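Local coordinates for protein 1,3-alpha-isomaltosidase (PDB 5X3I) that hydrolyses the alpha-1,3-glucosidic linkage of the cyclic tetrasaccharide cyclobis-(1-6)-alpha-nigerosyl, releasing isomaltose as part of intracellular starch-derived sugar breakdown, at residues R40-V43 with G48-V51; G150-G155 with V162-S167; G174-Q179 with V268-Y273; D197-E202 with A252-T257. The protein carries 1 engineered substitution. One frame throughout, in Å; residues are numbered along the deposited sequence.

Contact 1 (R40-V43 with G48-V51)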
loop_
_atom_site.group_PDB
_atom_site.type_symbol
_atom_site.label_atom_id
_atom_site.label_comp_id
_atom_site.label_asym_id
_atom_site.label_seq_id
_atom_site.Cartn_x
_atom_site.Cartn_y
_atom_site.Cartn_z
ATOM N N ARG A 40 -13.780 12.091 -21.445
ATOM C CA ARG A 40 -14.530 13.287 -21.108
ATOM C C ARG A 40 -14.037 13.846 -19.777
ATOM O O ARG A 40 -14.015 13.130 -18.769
ATOM C CB ARG A 40 -16.021 12.953 -21.050
ATOM C CG ARG A 40 -16.898 14.089 -20.627
ATOM C CD ARG A 40 -18.346 13.758 -20.835
ATOM N NE ARG A 40 -18.893 12.885 -19.804
ATOM C CZ ARG A 40 -19.591 11.784 -20.055
ATOM N NH1 ARG A 40 -19.811 11.406 -21.303
ATOM N NH2 ARG A 40 -20.067 11.060 -19.061
ATOM N N VAL A 41 -13.572 15.092 -19.788
ATOM C CA VAL A 41 -13.073 15.751 -18.583
ATOM C C VAL A 41 -13.860 16.999 -18.191
ATOM O O VAL A 41 -13.885 17.966 -18.944
ATOM C CB VAL A 41 -11.610 16.152 -18.740
ATOM C CG1 VAL A 41 -11.083 16.707 -17.435
ATOM C CG2 VAL A 41 -10.781 14.960 -19.193
ATOM N N PRO A 42 -14.503 16.994 -17.016
ATOM C CA PRO A 42 -14.659 15.867 -16.099
ATOM C C PRO A 42 -15.676 14.888 -16.637
ATOM O O PRO A 42 -16.436 15.232 -17.541
ATOM C CB PRO A 42 -15.154 16.523 -14.813
ATOM C CG PRO A 42 -15.853 17.739 -15.274
ATOM C CD PRO A 42 -15.072 18.228 -16.453
ATOM N N VAL A 43 -15.672 13.678 -16.102
ATOM C CA VAL A 43 -16.626 12.674 -16.513
ATOM C C VAL A 43 -18.030 13.101 -16.100
ATOM O O VAL A 43 -18.976 12.919 -16.851
ATOM C CB VAL A 43 -16.288 11.304 -15.910
ATOM C CG1 VAL A 43 -17.285 10.269 -16.367
ATOM C CG2 VAL A 43 -14.876 10.896 -16.300
ATOM N N GLY A 48 -23.400 24.060 -15.596
ATOM C CA GLY A 48 -22.735 25.343 -15.704
ATOM C C GLY A 48 -21.270 25.222 -16.067
ATOM O O GLY A 48 -20.663 26.180 -16.531
ATOM N N GLU A 49 -20.703 24.038 -15.857
ATOM C CA GLU A 49 -19.317 23.774 -16.206
ATOM C C GLU A 49 -19.197 23.379 -17.661
ATOM O O GLU A 49 -20.037 22.650 -18.179
ATOM C CB GLU A 49 -18.728 22.659 -15.337
ATOM C CG GLU A 49 -18.316 23.069 -13.939
ATOM C CD GLU A 49 -17.534 21.974 -13.225
ATOM O OE1 GLU A 49 -16.757 22.309 -12.306
ATOM O OE2 GLU A 49 -17.696 20.786 -13.581
ATOM N N PRO A 50 -18.149 23.861 -18.330
ATOM C CA PRO A 50 -17.819 23.353 -19.658
ATOM C C PRO A 50 -17.237 21.952 -19.529
ATOM O O PRO A 50 -16.860 21.551 -18.430
ATOM C CB PRO A 50 -16.778 24.347 -20.164
ATOM C CG PRO A 50 -16.112 24.827 -18.921
ATOM C CD PRO A 50 -17.188 24.880 -17.874
ATOM N N VAL A 51 -17.187 21.205 -20.619
ATOM C CA VAL A 51 -16.558 19.902 -20.565
ATOM C C VAL A 51 -15.544 19.761 -21.687
ATOM O O VAL A 51 -15.741 20.259 -22.795
ATOM C CB VAL A 51 -17.601 18.772 -20.627
ATOM C CG1 VAL A 51 -18.242 18.685 -21.986
ATOM C CG2 VAL A 51 -16.964 17.468 -20.279
#

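Contact 2 (G150-G155 with V162-S167). With SO4 (sulfate ion), chain C.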
loop_
_atom_site.group_PDB
_atom_site.type_symbol
_atom_site.label_atom_id
_atom_site.label_comp_id
_atom_site.label_asym_id
_atom_site.label_seq_id
_atom_site.Cartn_x
_atom_site.Cartn_y
_atom_site.Cartn_z
ATOM N N GLY A 150 -32.084 10.855 0.262
ATOM C CA GLY A 150 -30.902 10.260 0.855
ATOM C C GLY A 150 -30.679 10.631 2.303
ATOM O O GLY A 150 -31.115 11.686 2.760
ATOM N N GLU A 151 -29.975 9.763 3.022
ATOM C CA GLU A 151 -29.682 9.982 4.430
ATOM C C GLU A 151 -28.221 9.724 4.763
ATOM O O GLU A 151 -27.590 8.816 4.222
ATOM C CB GLU A 151 -30.543 9.082 5.313
ATOM C CG GLU A 151 -32.020 9.111 5.016
ATOM C CD GLU A 151 -32.755 7.986 5.707
ATOM O OE1 GLU A 151 -32.225 7.457 6.707
ATOM O OE2 GLU A 151 -33.857 7.621 5.243
ATOM N N VAL A 152 -27.695 10.534 5.662
ATOM C CA VAL A 152 -26.455 10.214 6.328
ATOM C C VAL A 152 -26.841 9.708 7.703
ATOM O O VAL A 152 -27.420 10.444 8.499
ATOM C CB VAL A 152 -25.522 11.418 6.423
ATOM C CG1 VAL A 152 -24.346 11.101 7.329
ATOM C CG2 VAL A 152 -25.054 11.818 5.039
ATOM N N ARG A 153 -26.565 8.438 7.962
ATOM C CA ARG A 153 -26.994 7.798 9.198
ATOM C C ARG A 153 -25.837 7.565 10.146
ATOM O O ARG A 153 -24.798 7.053 9.739
ATOM C CB ARG A 153 -27.666 6.463 8.904
ATOM C CG ARG A 153 -28.808 6.532 7.926
ATOM C CD ARG A 153 -29.260 5.140 7.538
ATOM N NE ARG A 153 -30.401 5.178 6.631
ATOM C CZ ARG A 153 -30.949 4.106 6.071
ATOM N NH1 ARG A 153 -30.460 2.903 6.324
ATOM N NH2 ARG A 153 -31.988 4.240 5.259
ATOM N N GLY A 154 -26.028 7.924 11.410
ATOM C CA GLY A 154 -25.110 7.520 12.455
ATOM C C GLY A 154 -24.195 8.555 13.075
ATOM O O GLY A 154 -23.543 8.269 14.079
ATOM N N GLY A 155 -24.148 9.756 12.514
ATOM C CA GLY A 155 -23.261 10.775 13.043
ATOM C C GLY A 155 -23.838 11.647 14.147
ATOM O O GLY A 155 -23.113 12.408 14.783
ATOM N N VAL A 162 -25.468 18.407 5.254
ATOM C CA VAL A 162 -25.592 17.262 4.374
ATOM C C VAL A 162 -26.080 17.687 2.997
ATOM O O VAL A 162 -27.076 18.396 2.879
ATOM C CB VAL A 162 -26.557 16.220 4.950
ATOM C CG1 VAL A 162 -26.778 15.098 3.964
ATOM C CG2 VAL A 162 -26.028 15.684 6.268
ATOM N N GLU A 163 -25.377 17.258 1.958
ATOM C CA GLU A 163 -25.813 17.522 0.597
ATOM C C GLU A 163 -25.518 16.357 -0.342
ATOM O O GLU A 163 -24.697 15.486 -0.042
ATOM C CB GLU A 163 -25.170 18.802 0.070
ATOM C CG GLU A 163 -23.670 18.881 0.245
ATOM C CD GLU A 163 -23.107 20.193 -0.258
ATOM O OE1 GLU A 163 -23.880 20.962 -0.861
ATOM O OE2 GLU A 163 -21.900 20.457 -0.051
ATOM N N TRP A 164 -26.203 16.361 -1.479
ATOM C CA TRP A 164 -26.162 15.273 -2.436
ATOM C C TRP A 164 -25.865 15.785 -3.832
ATOM O O TRP A 164 -26.396 16.814 -4.247
ATOM C CB TRP A 164 -27.487 14.525 -2.427
ATOM C CG TRP A 164 -27.894 14.154 -1.059
ATOM C CD1 TRP A 164 -28.717 14.852 -0.230
ATOM C CD2 TRP A 164 -27.466 13.002 -0.328
ATOM N NE1 TRP A 164 -28.842 14.201 0.969
ATOM C CE2 TRP A 164 -28.084 13.060 0.934
ATOM C CE3 TRP A 164 -26.629 11.924 -0.623
ATOM C CZ2 TRP A 164 -27.886 12.083 1.905
ATOM C CZ3 TRP A 164 -26.440 10.948 0.344
ATOM C CH2 TRP A 164 -27.065 11.036 1.590
ATOM N N LEU A 165 -25.008 15.071 -4.550
ATOM C CA LEU A 165 -24.710 15.406 -5.931
ATOM C C LEU A 165 -25.626 14.597 -6.824
ATOM O O LEU A 165 -25.517 13.372 -6.894
ATOM C CB LEU A 165 -23.249 15.126 -6.267
ATOM C CG LEU A 165 -22.800 15.497 -7.683
ATOM C CD1 LEU A 165 -22.828 17.018 -7.890
ATOM C CD2 LEU A 165 -21.416 14.943 -7.983
ATOM N N VAL A 166 -26.538 15.288 -7.503
ATOM C CA VAL A 166 -27.601 14.616 -8.233
ATOM C C VAL A 166 -27.651 15.041 -9.693
ATOM O O VAL A 166 -27.264 16.145 -10.042
ATOM C CB VAL A 166 -28.972 14.873 -7.582
ATOM C CG1 VAL A 166 -28.929 14.512 -6.117
ATOM C CG2 VAL A 166 -29.381 16.332 -7.743
ATOM N N SER A 167 -28.112 14.135 -10.539
ATOM C CA SER A 167 -28.387 14.441 -11.932
ATOM C C SER A 167 -29.613 13.648 -12.352
ATOM O O SER A 167 -30.232 12.973 -11.530
ATOM C CB SER A 167 -27.196 14.095 -12.825
ATOM O OG SER A 167 -27.172 12.710 -13.118
HETATM S S SO4 C . -28.409 9.723 13.604
HETATM O O1 SO4 C . -27.016 9.618 14.027
HETATM O O2 SO4 C . -28.751 8.676 12.647
HETATM O O3 SO4 C . -29.272 9.594 14.771
HETATM O O4 SO4 C . -28.609 11.029 12.987
#

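Contact 3 (G174-Q179 with V268-Y273)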
loop_
_atom_site.group_PDB
_atom_site.type_symbol
_atom_site.label_atom_id
_atom_site.label_comp_id
_atom_site.label_asym_id
_atom_site.label_seq_id
_atom_site.Cartn_x
_atom_site.Cartn_y
_atom_site.Cartn_z
ATOM N N GLY A 174 -22.702 11.637 -1.838
ATOM C CA GLY A 174 -23.061 12.400 -0.660
ATOM C C GLY A 174 -21.907 13.252 -0.174
ATOM O O GLY A 174 -20.739 12.964 -0.462
ATOM N N ARG A 175 -22.231 14.274 0.607
ATOM C CA ARG A 175 -21.239 15.131 1.236
ATOM C C ARG A 175 -21.774 15.695 2.551
ATOM O O ARG A 175 -22.964 15.978 2.668
ATOM C CB ARG A 175 -20.829 16.255 0.292
ATOM C CG ARG A 175 -19.776 17.181 0.849
ATOM C CD ARG A 175 -18.980 17.846 -0.260
ATOM N NE ARG A 175 -19.720 18.916 -0.916
ATOM C CZ ARG A 175 -19.328 19.512 -2.036
ATOM N NH1 ARG A 175 -18.209 19.130 -2.638
ATOM N NH2 ARG A 175 -20.057 20.485 -2.561
ATOM N N PHE A 176 -20.900 15.848 3.541
ATOM C CA PHE A 176 -21.308 16.381 4.831
ATOM C C PHE A 176 -20.126 16.904 5.628
ATOM O O PHE A 176 -18.975 16.775 5.218
ATOM C CB PHE A 176 -22.051 15.314 5.639
ATOM C CG PHE A 176 -21.231 14.086 5.946
ATOM C CD1 PHE A 176 -21.203 13.019 5.066
ATOM C CD2 PHE A 176 -20.503 13.995 7.120
ATOM C CE1 PHE A 176 -20.455 11.883 5.346
ATOM C CE2 PHE A 176 -19.753 12.866 7.404
ATOM C CZ PHE A 176 -19.730 11.810 6.510
ATOM N N ARG A 177 -20.418 17.470 6.788
ATOM C CA ARG A 177 -19.396 18.116 7.593
ATOM C C ARG A 177 -19.416 17.561 9.005
ATOM O O ARG A 177 -20.475 17.403 9.604
ATOM C CB ARG A 177 -19.592 19.634 7.632
ATOM C CG ARG A 177 -19.115 20.394 6.397
ATOM C CD ARG A 177 -20.147 20.361 5.294
ATOM N NE ARG A 177 -19.769 21.184 4.150
ATOM C CZ ARG A 177 -20.421 21.192 2.993
ATOM N NH1 ARG A 177 -20.004 21.968 2.003
ATOM N NH2 ARG A 177 -21.482 20.415 2.818
ATOM N N LEU A 178 -18.239 17.247 9.526
ATOM C CA LEU A 178 -18.119 16.851 10.916
ATOM C C LEU A 178 -17.560 18.021 11.695
ATOM O O LEU A 178 -16.587 18.632 11.277
ATOM C CB LEU A 178 -17.224 15.618 11.071
ATOM C CG LEU A 178 -17.721 14.312 10.460
ATOM C CD1 LEU A 178 -16.649 13.243 10.567
ATOM C CD2 LEU A 178 -18.990 13.850 11.143
ATOM N N GLN A 179 -18.180 18.328 12.826
ATOM C CA GLN A 179 -17.772 19.462 13.636
ATOM C C GLN A 179 -16.481 19.197 14.403
ATOM O O GLN A 179 -16.371 18.219 15.128
ATOM C CB GLN A 179 -18.886 19.841 14.613
ATOM C CG GLN A 179 -19.373 21.272 14.470
ATOM C CD GLN A 179 -20.149 21.497 13.185
ATOM O OE1 GLN A 179 -20.937 20.647 12.768
ATOM N NE2 GLN A 179 -19.924 22.639 12.548
ATOM N N VAL A 268 -25.439 7.034 3.346
ATOM C CA VAL A 268 -24.105 6.976 3.920
ATOM C C VAL A 268 -24.206 6.530 5.374
ATOM O O VAL A 268 -24.799 7.213 6.209
ATOM C CB VAL A 268 -23.375 8.321 3.837
ATOM C CG1 VAL A 268 -22.077 8.257 4.603
ATOM C CG2 VAL A 268 -23.106 8.690 2.387
ATOM N N ASP A 269 -23.652 5.358 5.658
ATOM C CA ASP A 269 -23.624 4.835 7.015
ATOM C C ASP A 269 -22.325 5.237 7.688
ATOM O O ASP A 269 -21.240 4.865 7.243
ATOM C CB ASP A 269 -23.783 3.315 7.027
ATOM C CG ASP A 269 -25.182 2.868 6.658
ATOM O OD1 ASP A 269 -25.361 2.337 5.541
ATOM O OD2 ASP A 269 -26.106 3.043 7.486
ATOM N N LEU A 270 -22.443 5.995 8.766
ATOM C CA LEU A 270 -21.287 6.550 9.441
ATOM C C LEU A 270 -21.211 6.039 10.871
ATOM O O LEU A 270 -22.158 6.201 11.640
ATOM C CB LEU A 270 -21.344 8.075 9.415
ATOM C CG LEU A 270 -20.234 8.840 10.133
ATOM C CD1 LEU A 270 -18.939 8.755 9.357
ATOM C CD2 LEU A 270 -20.630 10.291 10.387
ATOM N N ALA A 271 -20.096 5.401 11.221
ATOM C CA ALA A 271 -19.904 4.918 12.581
ATOM C C ALA A 271 -19.134 5.948 13.384
ATOM O O ALA A 271 -18.163 6.521 12.904
ATOM C CB ALA A 271 -19.176 3.565 12.590
ATOM N N ILE A 272 -19.594 6.201 14.600
ATOM C CA ILE A 272 -18.911 7.097 15.517
ATOM C C ILE A 272 -18.402 6.303 16.713
ATOM O O ILE A 272 -19.146 5.532 17.297
ATOM C CB ILE A 272 -19.835 8.221 16.010
ATOM C CG1 ILE A 272 -20.347 9.041 14.827
ATOM C CG2 ILE A 272 -19.104 9.123 16.992
ATOM C CD1 ILE A 272 -19.261 9.751 14.075
ATOM N N TYR A 273 -17.134 6.482 17.068
ATOM C CA TYR A 273 -16.578 5.780 18.224
ATOM C C TYR A 273 -16.150 6.792 19.266
ATOM O O TYR A 273 -15.533 7.795 18.933
ATOM C CB TYR A 273 -15.387 4.897 17.827
ATOM C CG TYR A 273 -15.608 4.071 16.583
ATOM C CD1 TYR A 273 -16.458 2.983 16.593
ATOM C CD2 TYR A 273 -14.958 4.377 15.404
ATOM C CE1 TYR A 273 -16.653 2.222 15.458
ATOM C CE2 TYR A 273 -15.149 3.623 14.268
ATOM C CZ TYR A 273 -15.998 2.550 14.302
ATOM O OH TYR A 273 -16.198 1.807 13.170
#

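Contact 4 (D197-E202 with A252-T257)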
loop_
_atom_site.group_PDB
_atom_site.type_symbol
_atom_site.label_atom_id
_atom_site.label_comp_id
_atom_site.label_asym_id
_atom_site.label_seq_id
_atom_site.Cartn_x
_atom_site.Cartn_y
_atom_site.Cartn_z
ATOM N N ASP A 197 -0.829 14.479 11.516
ATOM C CA ASP A 197 -2.074 15.240 11.638
ATOM C C ASP A 197 -2.508 15.757 10.268
ATOM O O ASP A 197 -1.777 16.488 9.627
ATOM C CB ASP A 197 -1.880 16.386 12.625
ATOM C CG ASP A 197 -3.044 17.371 12.640
ATOM O OD1 ASP A 197 -4.193 17.007 12.308
ATOM O OD2 ASP A 197 -2.785 18.521 13.019
ATOM N N GLN A 198 -3.693 15.356 9.818
ATOM C CA GLN A 198 -4.162 15.704 8.476
ATOM C C GLN A 198 -5.031 16.975 8.426
ATOM O O GLN A 198 -5.527 17.347 7.362
ATOM C CB GLN A 198 -4.948 14.537 7.873
ATOM C CG GLN A 198 -4.096 13.327 7.488
ATOM C CD GLN A 198 -3.175 13.621 6.330
ATOM O OE1 GLN A 198 -3.594 14.178 5.311
ATOM N NE2 GLN A 198 -1.907 13.265 6.481
ATOM N N ARG A 199 -5.224 17.625 9.568
ATOM C CA ARG A 199 -6.086 18.803 9.605
ATOM C C ARG A 199 -5.520 19.933 8.748
ATOM O O ARG A 199 -4.347 20.264 8.834
ATOM C CB ARG A 199 -6.300 19.283 11.039
ATOM C CG ARG A 199 -7.359 20.380 11.141
ATOM C CD ARG A 199 -7.794 20.649 12.572
ATOM N NE ARG A 199 -8.822 21.685 12.626
ATOM C CZ ARG A 199 -9.457 22.056 13.732
ATOM N NH1 ARG A 199 -9.170 21.482 14.888
ATOM N NH2 ARG A 199 -10.382 23.003 13.677
ATOM N N GLY A 200 -6.369 20.509 7.906
ATOM C CA GLY A 200 -5.964 21.606 7.044
ATOM C C GLY A 200 -5.614 21.137 5.649
ATOM O O GLY A 200 -5.275 21.935 4.780
ATOM N N ARG A 201 -5.716 19.833 5.422
ATOM C CA ARG A 201 -5.275 19.253 4.162
ATOM C C ARG A 201 -6.430 18.692 3.367
ATOM O O ARG A 201 -7.462 18.339 3.918
ATOM C CB ARG A 201 -4.252 18.135 4.403
ATOM C CG ARG A 201 -2.982 18.587 5.077
ATOM C CD ARG A 201 -2.006 17.437 5.273
ATOM N NE ARG A 201 -0.740 17.926 5.800
ATOM C CZ ARG A 201 0.342 18.124 5.063
ATOM N NH1 ARG A 201 0.320 17.857 3.765
ATOM N NH2 ARG A 201 1.448 18.581 5.625
ATOM N N GLU A 202 -6.237 18.623 2.060
ATOM C CA GLU A 202 -7.117 17.869 1.194
ATOM C C GLU A 202 -6.502 16.504 0.892
ATOM O O GLU A 202 -5.334 16.415 0.532
ATOM C CB GLU A 202 -7.376 18.627 -0.101
ATOM C CG GLU A 202 -8.190 19.893 0.086
ATOM C CD GLU A 202 -8.461 20.595 -1.219
ATOM O OE1 GLU A 202 -9.589 21.094 -1.398
ATOM O OE2 GLU A 202 -7.546 20.647 -2.066
ATOM N N ALA A 252 -11.011 22.878 6.913
ATOM C CA ALA A 252 -10.666 24.278 7.070
ATOM C C ALA A 252 -11.521 24.790 8.207
ATOM O O ALA A 252 -12.637 24.317 8.405
ATOM C CB ALA A 252 -10.913 25.053 5.794
ATOM N N GLY A 253 -10.994 25.731 8.972
ATOM C CA GLY A 253 -11.705 26.218 10.133
ATOM C C GLY A 253 -12.065 25.096 11.088
ATOM O O GLY A 253 -11.250 24.234 11.394
ATOM N N ASN A 254 -13.300 25.128 11.562
ATOM C CA ASN A 254 -13.805 24.174 12.535
ATOM C C ASN A 254 -14.554 22.988 11.934
ATOM O O ASN A 254 -15.248 22.275 12.646
ATOM C CB ASN A 254 -14.665 24.893 13.568
ATOM C CG ASN A 254 -13.846 25.372 14.753
ATOM O OD1 ASN A 254 -12.961 24.659 15.238
ATOM N ND2 ASN A 254 -14.117 26.589 15.212
ATOM N N GLU A 255 -14.516 22.844 10.615
ATOM C CA GLU A 255 -15.210 21.730 9.983
ATOM C C GLU A 255 -14.341 20.772 9.155
ATOM O O GLU A 255 -13.456 21.184 8.418
ATOM C CB GLU A 255 -16.326 22.271 9.099
ATOM C CG GLU A 255 -17.458 22.922 9.872
ATOM C CD GLU A 255 -18.605 23.297 8.970
ATOM O OE1 GLU A 255 -19.758 22.930 9.282
ATOM O OE2 GLU A 255 -18.341 23.950 7.942
ATOM N N LEU A 256 -14.627 19.481 9.282
ATOM C CA LEU A 256 -14.060 18.475 8.393
ATOM C C LEU A 256 -15.106 18.067 7.369
ATOM O O LEU A 256 -16.140 17.510 7.719
ATOM C CB LEU A 256 -13.579 17.246 9.169
ATOM C CG LEU A 256 -13.276 16.002 8.319
ATOM C CD1 LEU A 256 -12.092 16.236 7.395
ATOM C CD2 LEU A 256 -13.037 14.778 9.194
ATOM N N THR A 257 -14.837 18.353 6.103
ATOM C CA THR A 257 -15.774 18.011 5.045
ATOM C C THR A 257 -15.487 16.622 4.488
ATOM O O THR A 257 -14.367 16.340 4.083
ATOM C CB THR A 257 -15.729 19.034 3.893
ATOM O OG1 THR A 257 -16.068 20.340 4.384
ATOM C CG2 THR A 257 -16.703 18.629 2.804
HETATM O O HOH W 1 -9.313 22.940 10.168
#

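Contact 1 (R40-V43 with G48-V51)
One methyl group of V51, CG2, meets the bend around R40, V41 and P42. It lies 3.4 Å from R40 CG, so the aliphatic root of the arginine, rather than its charge, receives the valine. The same methyl comes 3.4 Å from V41 O and reaches the ring of P42 more loosely, CG2 to CD being 4.3 Å. V51 has a first torsion of 70°, which sets CG2 opposite its own backbone N and turns it into this bend. These residues belong to the N-terminal domain: strand 40-41 is an outer strand of a three-stranded antiparallel sheet, and the loop through 48-51 leads back into its neighbour, strand 52-56. A cis peptide bond before P42 turns the chain sharply as it leaves the strand. R40 bends at chi3 (78°) and ties the turn together, gripping the single oxygen V43 O side-on: NE donates over 3.0 Å and NH2 over 3.1 Å, with the oxygen practically in the guanidinium plane, while NH1 bonds to Y121 OH. Were R40 replaced by alanine, V43 O would probably lose both of these donors and V51 CG2 the methylene it rests on. Farther along the loop, the extended side chain of E49 passes P42, OE2 standing 3.9 Å from CG; that carboxylate oxygen is bonded to L46 N.

Contact 2 (G150-G155 with V162-S167)
W164 has its CG opposite the carbonyl carbon (chi1 -50°), and a second torsion of 94° stands the indole across the chain so that one face meets G150. V152 directs CG2 beside its own N and opposite its carbonyl carbon, toward V162 and the far rim of that indole. The CH-pi contact puts G150 CA 4.0 Å from the centroid of the six-membered ring, over the face but offset toward the rim of the ring. Glycine suits this place because a beta carbon would point at the ring. Next along, V152 CG2 touches V162 CG1 at 3.9 Å, the two valines sliding past each other in opposite directions, and W164 CH2 at 4.1 Å. The strands belong to different sheets of the galactose mutarotase-like domain: 151-153 edges the mixed sheet, 159-167 lies in the antiparallel one, and their short axes make 130° at 8.2 Å. A serine in place of W164 would probably open a gap beneath G150 and leave V152 CG2 with V162 alone across the contact. On the outward side R153 NE makes a salt bridge of 2.9 Å to E151 OE1, met from above the carboxylate plane, and past the strand G154 N donates to a sulfate O2 over 3.1 Å. Between the segments themselves no hydrogen bond forms, so shape and dispersion join the two sheets here, while the main chain of 151-153 pairs with strand 267-274.

Contact 3 (G174-Q179 with V268-Y273)
This contact belongs to the interior of a beta sandwich, where two sheets of the galactose mutarotase-like region face each other through F176 and L178 on one strand and V268 and L270 on the other. The short axes lie 9.6 Å apart at 34°, as expected for aligned sheets packed face to face, and the link is made by side chains alone. F176 takes the crowded position between its backbone N and carbonyl carbon (chi1 61°), which sends the ring down between the two aliphatic residues. Its CE1 comes 4.0 Å from V268 CG1, and on the other flank its CE2 lies 4.0 Å from L270 CD2. That same methyl also meets L178 CD2 at 4.0 Å, the leucines passing in opposite directions. A broad flat ring with branched aliphatics beside it fills such an interior, and G174, where a beta carbon would press on V268 CG2, brings the strands close at one end. The alternate residues R175 and R177 turn to the other face, where both form salt bridges with E163. Around the apolar cluster, F176 also packs on V162 of strand 159-167 and V258 of strand 255-261, while on strand 237-241 L178 reaches F239 and L270 reaches V241.

Contact 4 (D197-E202 with A252-T257)
R199 reaches from one turn to the tip of another and fixes its guanidinium on G253 O. All four of its torsions lie near 180° (chi1 -171°), so the chain is fully extended and delivers NH2 to the oxygen over 2.7 Å. The bond is nearly straight, 170° at the hydrogen, and the oxygen lies almost in the guanidinium plane. A water at the same edge completes the grip, accepting from R199 NE at 2.8 Å and donating to G253 O at 2.6 Å, so that one carbonyl receives two donors. NH1 has further partners in Q181 O and D184 O, so every nitrogen of the group is engaged. Arginine fits this task, being long enough to span the distance and having N-H groups pointing in several directions. The recipient is a type II' turn, A252 to E255, which closes the hairpin between strands 247-252 and 255-261 of the six-stranded antiparallel sheet; glycine suits its second place, where phi is positive, and E255 N bonds to A252 O at 3.3 Å. The approaching loop makes a type II turn from Q198 to R201 with G200 at the usual glycine position. An Asx turn starting one residue earlier overlaps it: D197 OD1 accepts from R199 N at 3.0 Å, securing the base of the arginine. Beyond this firm polar anchor little else touches between the two segments, though G200 N also bonds to S251 OG. Only 113 Å² is buried in all, the side chains of A252 and N254 start away from the loop, and both glycines are exposed to solvent.

Overall arrangement
Contact 3 is the buried one, purely apolar; contacts 2 and 4 lie at the surface, and contact 1 is partly buried in the N-terminal domain, touching none of the others. Contacts 2 and 3 both join the same two facing sheets and adjoin directly: R153 N and O pair with V268 O and L270 N, probably by hydrogen bonds, and W164 packs on G174. Contact 4 shares the antiparallel sheet, L178 N probably bonding to L256 O, but works at a hairpin end, where a charged side chain and water replace hydrocarbon. Contact 1 combines aliphatic packing across its segments with an arginine gripping a carbonyl inside one of them.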